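Cellulose biosynthesis protein BcsG (Salmonella typhimurium LT2, PDB 5OLT) is required for cellulose biosynthesis, this chain being the zinc-binding extramembrane domain, related to the alkaline phosphatase family, of a membrane protein. Local coordinates at residues T36-F48 and R111-Y123. Residues are numbered along the deposited sequence; the frame is centred on the assembly and turned at random.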
loop_
_atom_site.group_PDB
_atom_site.type_symbol
_atom_site.label_atom_id
_atom_site.label_comp_id
_atom_site.label_asym_id
_atom_site.label_seq_id
_atom_site.Cartn_x
_atom_site.Cartn_y
_atom_site.Cartn_z
ATOM N N THR A 36 -23.679 2.398 1.854
ATOM C CA THR A 36 -23.349 3.620 2.628
ATOM C C THR A 36 -21.836 3.877 2.600
ATOM O O THR A 36 -21.405 5.006 2.400
ATOM C CB THR A 36 -23.885 3.510 4.056
ATOM O OG1 THR A 36 -25.297 3.357 3.961
ATOM C CG2 THR A 36 -23.575 4.769 4.862
ATOM N N PHE A 37 -21.059 2.793 2.751
ATOM C CA PHE A 37 -19.606 2.886 2.636
ATOM C C PHE A 37 -19.202 3.388 1.239
ATOM O O PHE A 37 -18.418 4.322 1.119
ATOM C CB PHE A 37 -18.998 1.511 2.964
ATOM C CG PHE A 37 -17.515 1.372 2.633
ATOM C CD1 PHE A 37 -16.537 1.801 3.524
ATOM C CD2 PHE A 37 -17.112 0.793 1.435
ATOM C CE1 PHE A 37 -15.172 1.659 3.232
ATOM C CE2 PHE A 37 -15.761 0.668 1.116
ATOM C CZ PHE A 37 -14.791 1.082 2.025
ATOM N N TYR A 38 -19.768 2.807 0.173
ATOM C CA TYR A 38 -19.395 3.239 -1.163
ATOM C C TYR A 38 -19.721 4.716 -1.369
ATOM O O TYR A 38 -18.946 5.434 -1.972
ATOM C CB TYR A 38 -20.128 2.436 -2.238
ATOM C CG TYR A 38 -19.693 0.997 -2.415
ATOM C CD1 TYR A 38 -18.346 0.586 -2.250
ATOM C CD2 TYR A 38 -20.636 0.021 -2.796
ATOM C CE1 TYR A 38 -17.986 -0.767 -2.464
ATOM C CE2 TYR A 38 -20.278 -1.302 -2.996
ATOM C CZ TYR A 38 -18.965 -1.689 -2.848
ATOM O OH TYR A 38 -18.640 -2.995 -3.067
ATOM N N ALA A 39 -20.897 5.146 -0.877
ATOM C CA ALA A 39 -21.312 6.554 -1.052
ATOM C C ALA A 39 -20.342 7.471 -0.345
ATOM O O ALA A 39 -19.917 8.466 -0.919
ATOM C CB ALA A 39 -22.721 6.755 -0.529
ATOM N N ALA A 40 -19.980 7.125 0.898
ATOM C CA ALA A 40 -19.085 7.999 1.653
ATOM C C ALA A 40 -17.714 8.039 0.993
ATOM O O ALA A 40 -17.075 9.092 0.903
ATOM C CB ALA A 40 -18.970 7.544 3.078
ATOM N N GLU A 41 -17.229 6.877 0.561
ATOM C CA GLU A 41 -15.884 6.819 -0.013
ATOM C C GLU A 41 -15.756 7.623 -1.294
ATOM O O GLU A 41 -14.711 8.204 -1.581
ATOM C CB GLU A 41 -15.506 5.364 -0.275
ATOM C CG GLU A 41 -15.196 4.568 0.989
ATOM C CD GLU A 41 -14.020 5.135 1.764
ATOM O OE1 GLU A 41 -12.958 5.314 1.147
ATOM O OE2 GLU A 41 -14.181 5.354 2.974
ATOM N N GLU A 42 -16.826 7.656 -2.104
ATOM C CA GLU A 42 -16.761 8.323 -3.400
ATOM C C GLU A 42 -16.598 9.844 -3.237
ATOM O O GLU A 42 -16.121 10.501 -4.170
ATOM C CB GLU A 42 -17.989 7.970 -4.234
ATOM C CG GLU A 42 -17.920 8.514 -5.644
ATOM C CD GLU A 42 -18.221 7.514 -6.723
ATOM O OE1 GLU A 42 -18.832 6.437 -6.477
ATOM O OE2 GLU A 42 -17.876 7.864 -7.875
ATOM N N LYS A 43 -16.943 10.372 -2.054
ATOM C CA LYS A 43 -16.805 11.796 -1.764
ATOM C C LYS A 43 -15.434 12.164 -1.200
ATOM O O LYS A 43 -15.165 13.333 -0.962
ATOM C CB LYS A 43 -17.912 12.222 -0.785
ATOM C CG LYS A 43 -19.327 12.084 -1.372
ATOM C CD LYS A 43 -20.311 12.709 -0.398
ATOM C CE LYS A 43 -21.722 12.610 -0.913
ATOM N NZ LYS A 43 -22.195 13.861 -1.554
ATOM N N ARG A 44 -14.567 11.179 -0.994
ATOM C CA ARG A 44 -13.285 11.413 -0.310
ATOM C C ARG A 44 -12.172 11.571 -1.314
ATOM O O ARG A 44 -12.077 10.828 -2.286
ATOM C CB ARG A 44 -12.932 10.223 0.606
ATOM C CG ARG A 44 -13.975 9.939 1.649
ATOM C CD ARG A 44 -13.592 8.741 2.509
ATOM N NE ARG A 44 -12.650 9.136 3.553
ATOM C CZ ARG A 44 -12.193 8.301 4.489
ATOM N NH1 ARG A 44 -12.459 7.000 4.435
ATOM N NH2 ARG A 44 -11.384 8.757 5.436
ATOM N N LYS A 45 -11.313 12.560 -1.061
ATOM C CA LYS A 45 -10.137 12.757 -1.899
ATOM C C LYS A 45 -9.107 13.503 -1.086
ATOM O O LYS A 45 -9.443 14.246 -0.157
ATOM C CB LYS A 45 -10.479 13.484 -3.211
ATOM C CG LYS A 45 -10.809 14.948 -3.062
ATOM C CD LYS A 45 -10.897 15.622 -4.428
ATOM C CE LYS A 45 -10.945 17.146 -4.268
ATOM N NZ LYS A 45 -10.789 17.895 -5.550
ATOM N N THR A 46 -7.865 13.256 -1.450
ATOM C CA THR A 46 -6.755 14.080 -1.001
ATOM C C THR A 46 -6.711 15.297 -1.895
ATOM O O THR A 46 -6.710 15.206 -3.104
ATOM C CB THR A 46 -5.452 13.315 -1.169
ATOM O OG1 THR A 46 -5.613 12.051 -0.549
ATOM C CG2 THR A 46 -4.307 14.075 -0.541
ATOM N N THR A 47 -6.635 16.462 -1.307
ATOM C CA THR A 47 -6.430 17.630 -2.192
ATOM C C THR A 47 -4.953 17.990 -2.266
ATOM O O THR A 47 -4.341 18.298 -1.242
ATOM C CB THR A 47 -7.274 18.826 -1.768
ATOM O OG1 THR A 47 -8.649 18.437 -1.860
ATOM C CG2 THR A 47 -7.052 19.999 -2.700
ATOM N N PHE A 48 -4.396 17.855 -3.466
ATOM C CA PHE A 48 -3.049 18.364 -3.768
ATOM C C PHE A 48 -3.073 19.866 -4.040
ATOM O O PHE A 48 -4.079 20.395 -4.528
ATOM C CB PHE A 48 -2.429 17.585 -4.920
ATOM C CG PHE A 48 -1.916 16.238 -4.505
ATOM C CD1 PHE A 48 -2.797 15.157 -4.333
ATOM C CD2 PHE A 48 -0.554 16.053 -4.248
ATOM C CE1 PHE A 48 -2.316 13.939 -3.912
ATOM C CE2 PHE A 48 -0.073 14.836 -3.804
ATOM C CZ PHE A 48 -0.952 13.754 -3.657
ATOM N N ARG A 111 -4.543 4.451 -7.400
ATOM C CA ARG A 111 -5.680 5.358 -7.251
ATOM C C ARG A 111 -5.846 5.810 -5.788
ATOM O O ARG A 111 -6.942 6.136 -5.335
ATOM C CB ARG A 111 -6.954 4.721 -7.796
ATOM C CG ARG A 111 -6.907 4.459 -9.289
ATOM C CD ARG A 111 -8.240 3.916 -9.779
ATOM N NE ARG A 111 -8.124 3.556 -11.186
ATOM C CZ ARG A 111 -9.162 3.193 -11.929
ATOM N NH1 ARG A 111 -10.387 3.194 -11.386
ATOM N NH2 ARG A 111 -8.946 2.909 -13.218
ATOM N N ALA A 112 -4.716 5.904 -5.040
ATOM C CA ALA A 112 -4.783 6.176 -3.604
ATOM C C ALA A 112 -5.377 7.549 -3.218
ATOM O O ALA A 112 -5.709 7.731 -2.046
ATOM C CB ALA A 112 -3.390 6.082 -2.979
ATOM N N SER A 113 -5.435 8.508 -4.177
ATOM C CA SER A 113 -5.832 9.866 -3.803
ATOM C C SER A 113 -7.337 10.083 -3.740
ATOM O O SER A 113 -7.754 11.167 -3.344
ATOM C CB SER A 113 -5.169 10.874 -4.730
ATOM O OG SER A 113 -3.730 10.775 -4.624
ATOM N N CYS A 114 -8.138 9.054 -4.031
ATOM C CA CYS A 114 -9.574 9.128 -3.772
ATOM C C CYS A 114 -9.986 7.958 -2.907
ATOM O O CYS A 114 -9.232 6.998 -2.768
ATOM C CB CYS A 114 -10.365 9.032 -5.070
ATOM S SG CYS A 114 -10.160 10.502 -6.089
ATOM N N GLY A 115 -11.183 8.034 -2.326
ATOM C CA GLY A 115 -11.691 6.973 -1.490
ATOM C C GLY A 115 -11.866 5.640 -2.226
ATOM O O GLY A 115 -11.705 5.517 -3.453
ATOM N N GLN A 116 -12.130 4.625 -1.437
ATOM C CA GLN A 116 -12.114 3.252 -1.932
ATOM C C GLN A 116 -13.291 2.948 -2.876
ATOM O O GLN A 116 -14.443 3.073 -2.447
ATOM C CB GLN A 116 -12.214 2.334 -0.716
ATOM C CG GLN A 116 -12.136 0.863 -1.116
ATOM C CD GLN A 116 -11.899 -0.071 0.047
ATOM O OE1 GLN A 116 -11.141 0.250 0.955
ATOM N NE2 GLN A 116 -12.489 -1.237 0.009
ATOM N N PRO A 117 -13.003 2.461 -4.093
ATOM C CA PRO A 117 -14.093 2.069 -5.010
ATOM C C PRO A 117 -14.478 0.606 -4.886
ATOM O O PRO A 117 -13.700 -0.234 -4.412
ATOM C CB PRO A 117 -13.460 2.254 -6.382
ATOM C CG PRO A 117 -11.993 1.980 -6.186
ATOM C CD PRO A 117 -11.693 2.503 -4.786
ATOM N N SER A 118 -15.674 0.277 -5.373
ATOM C CA SER A 118 -16.016 -1.129 -5.620
ATOM C C SER A 118 -15.061 -1.734 -6.631
ATOM O O SER A 118 -14.386 -1.014 -7.390
ATOM C CB SER A 118 -17.464 -1.237 -6.133
ATOM O OG SER A 118 -17.540 -0.603 -7.409
ATOM N N HIS A 119 -15.011 -3.070 -6.648
ATOM C CA HIS A 119 -14.191 -3.740 -7.611
ATOM C C HIS A 119 -14.548 -3.350 -9.069
ATOM O O HIS A 119 -13.646 -3.115 -9.872
ATOM C CB HIS A 119 -14.258 -5.251 -7.400
ATOM C CG HIS A 119 -13.356 -6.004 -8.307
ATOM N ND1 HIS A 119 -12.037 -6.264 -8.001
ATOM C CD2 HIS A 119 -13.574 -6.538 -9.529
ATOM C CE1 HIS A 119 -11.487 -6.963 -8.981
ATOM N NE2 HIS A 119 -12.404 -7.139 -9.928
ATOM N N THR A 120 -15.855 -3.299 -9.353
ATOM C CA THR A 120 -16.358 -2.904 -10.671
ATOM C C THR A 120 -15.732 -1.562 -11.104
ATOM O O THR A 120 -15.191 -1.467 -12.220
ATOM C CB THR A 120 -17.905 -2.816 -10.692
ATOM O OG1 THR A 120 -18.480 -4.055 -10.243
ATOM C CG2 THR A 120 -18.414 -2.526 -12.101
ATOM N N ARG A 121 -15.778 -0.575 -10.198
ATOM C CA ARG A 121 -15.318 0.805 -10.463
ATOM C C ARG A 121 -13.796 0.834 -10.720
ATOM O O ARG A 121 -13.270 1.728 -11.435
ATOM C CB ARG A 121 -15.715 1.745 -9.317
ATOM C CG ARG A 121 -17.054 2.471 -9.336
ATOM C CD ARG A 121 -16.873 4.002 -9.006
ATOM N NE ARG A 121 -16.591 4.333 -7.572
ATOM C CZ ARG A 121 -15.666 5.177 -7.087
ATOM N NH1 ARG A 121 -14.855 5.881 -7.899
ATOM N NH2 ARG A 121 -15.558 5.361 -5.744
ATOM N N LEU A 122 -13.058 -0.136 -10.182
ATOM C CA LEU A 122 -11.596 -0.192 -10.493
ATOM C C LEU A 122 -11.227 -0.327 -11.936
ATOM O O LEU A 122 -10.108 0.039 -12.346
ATOM C CB LEU A 122 -10.900 -1.399 -9.865
ATOM C CG LEU A 122 -10.499 -1.310 -8.458
ATOM C CD1 LEU A 122 -9.775 -2.604 -8.105
ATOM C CD2 LEU A 122 -9.684 -0.069 -8.133
ATOM N N TYR A 123 -12.133 -0.944 -12.706
ATOM C CA TYR A 123 -11.839 -1.290 -14.074
ATOM C C TYR A 123 -12.437 -0.311 -15.098
ATOM O O TYR A 123 -12.442 -0.580 -16.295
ATOM C CB TYR A 123 -12.174 -2.774 -14.337
ATOM C CG TYR A 123 -11.159 -3.630 -13.638
ATOM C CD1 TYR A 123 -9.950 -3.963 -14.275
ATOM C CD2 TYR A 123 -11.355 -4.070 -12.316
ATOM C CE1 TYR A 123 -8.973 -4.697 -13.609
ATOM C CE2 TYR A 123 -10.385 -4.797 -11.663
ATOM C CZ TYR A 123 -9.213 -5.127 -12.304
ATOM O OH TYR A 123 -8.236 -5.866 -11.656
HETATM O O HOH W 1 -16.834 4.046 -3.440
#
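Glu41, on the last turn of helix 27-42, meets the backbone of Gly115 and Gln116 and shows how one buried carboxylate can serve two chain segments at once. Its OE1 accepts a nearly straight bond (170°) from Gln116 N at 2.8 Å through the anti lone pair, while OE2, on the syn side, takes Arg44 NH1 at 2.8 Å in a salt bridge that should favour the charged form. Chi1 (-73°) sets CG anti to the carbonyl carbon and over the rim of one Phe37 face; chi2 turns the carboxylate to Gln116. Gln116 brings its amide to that ring's edge, CD 3.7 Å from Phe37 CZ, with the planes almost perpendicular; its NE2 is bound by Val354 O. Packing is tight at Gly115, whose CA abuts Glu41 O in a CA-H...O contact of 3.3 Å.

The exposed flank is looser. Glu42 stacks its carboxylate on the Arg121 guanidinium, planes 22° apart, with OE1 3.3 Å from NE but well above the plane, so charge alone attracts; Pro117 CB backs the opposite face. A water at the guanidinium edge links Arg121 NH2 to Tyr38 O and Gln116 O.

Beyond the helix, Thr46 N donates to Ser113 O (2.8 Å) and Gly115 N to Arg44 O (2.9 Å), flanking the non-hydrogen-bonded pair Lys45 and disulfide-bonded Cys114: a single antiparallel beta bridge joining the N-terminal helix's exit to the loop after helix 102-110.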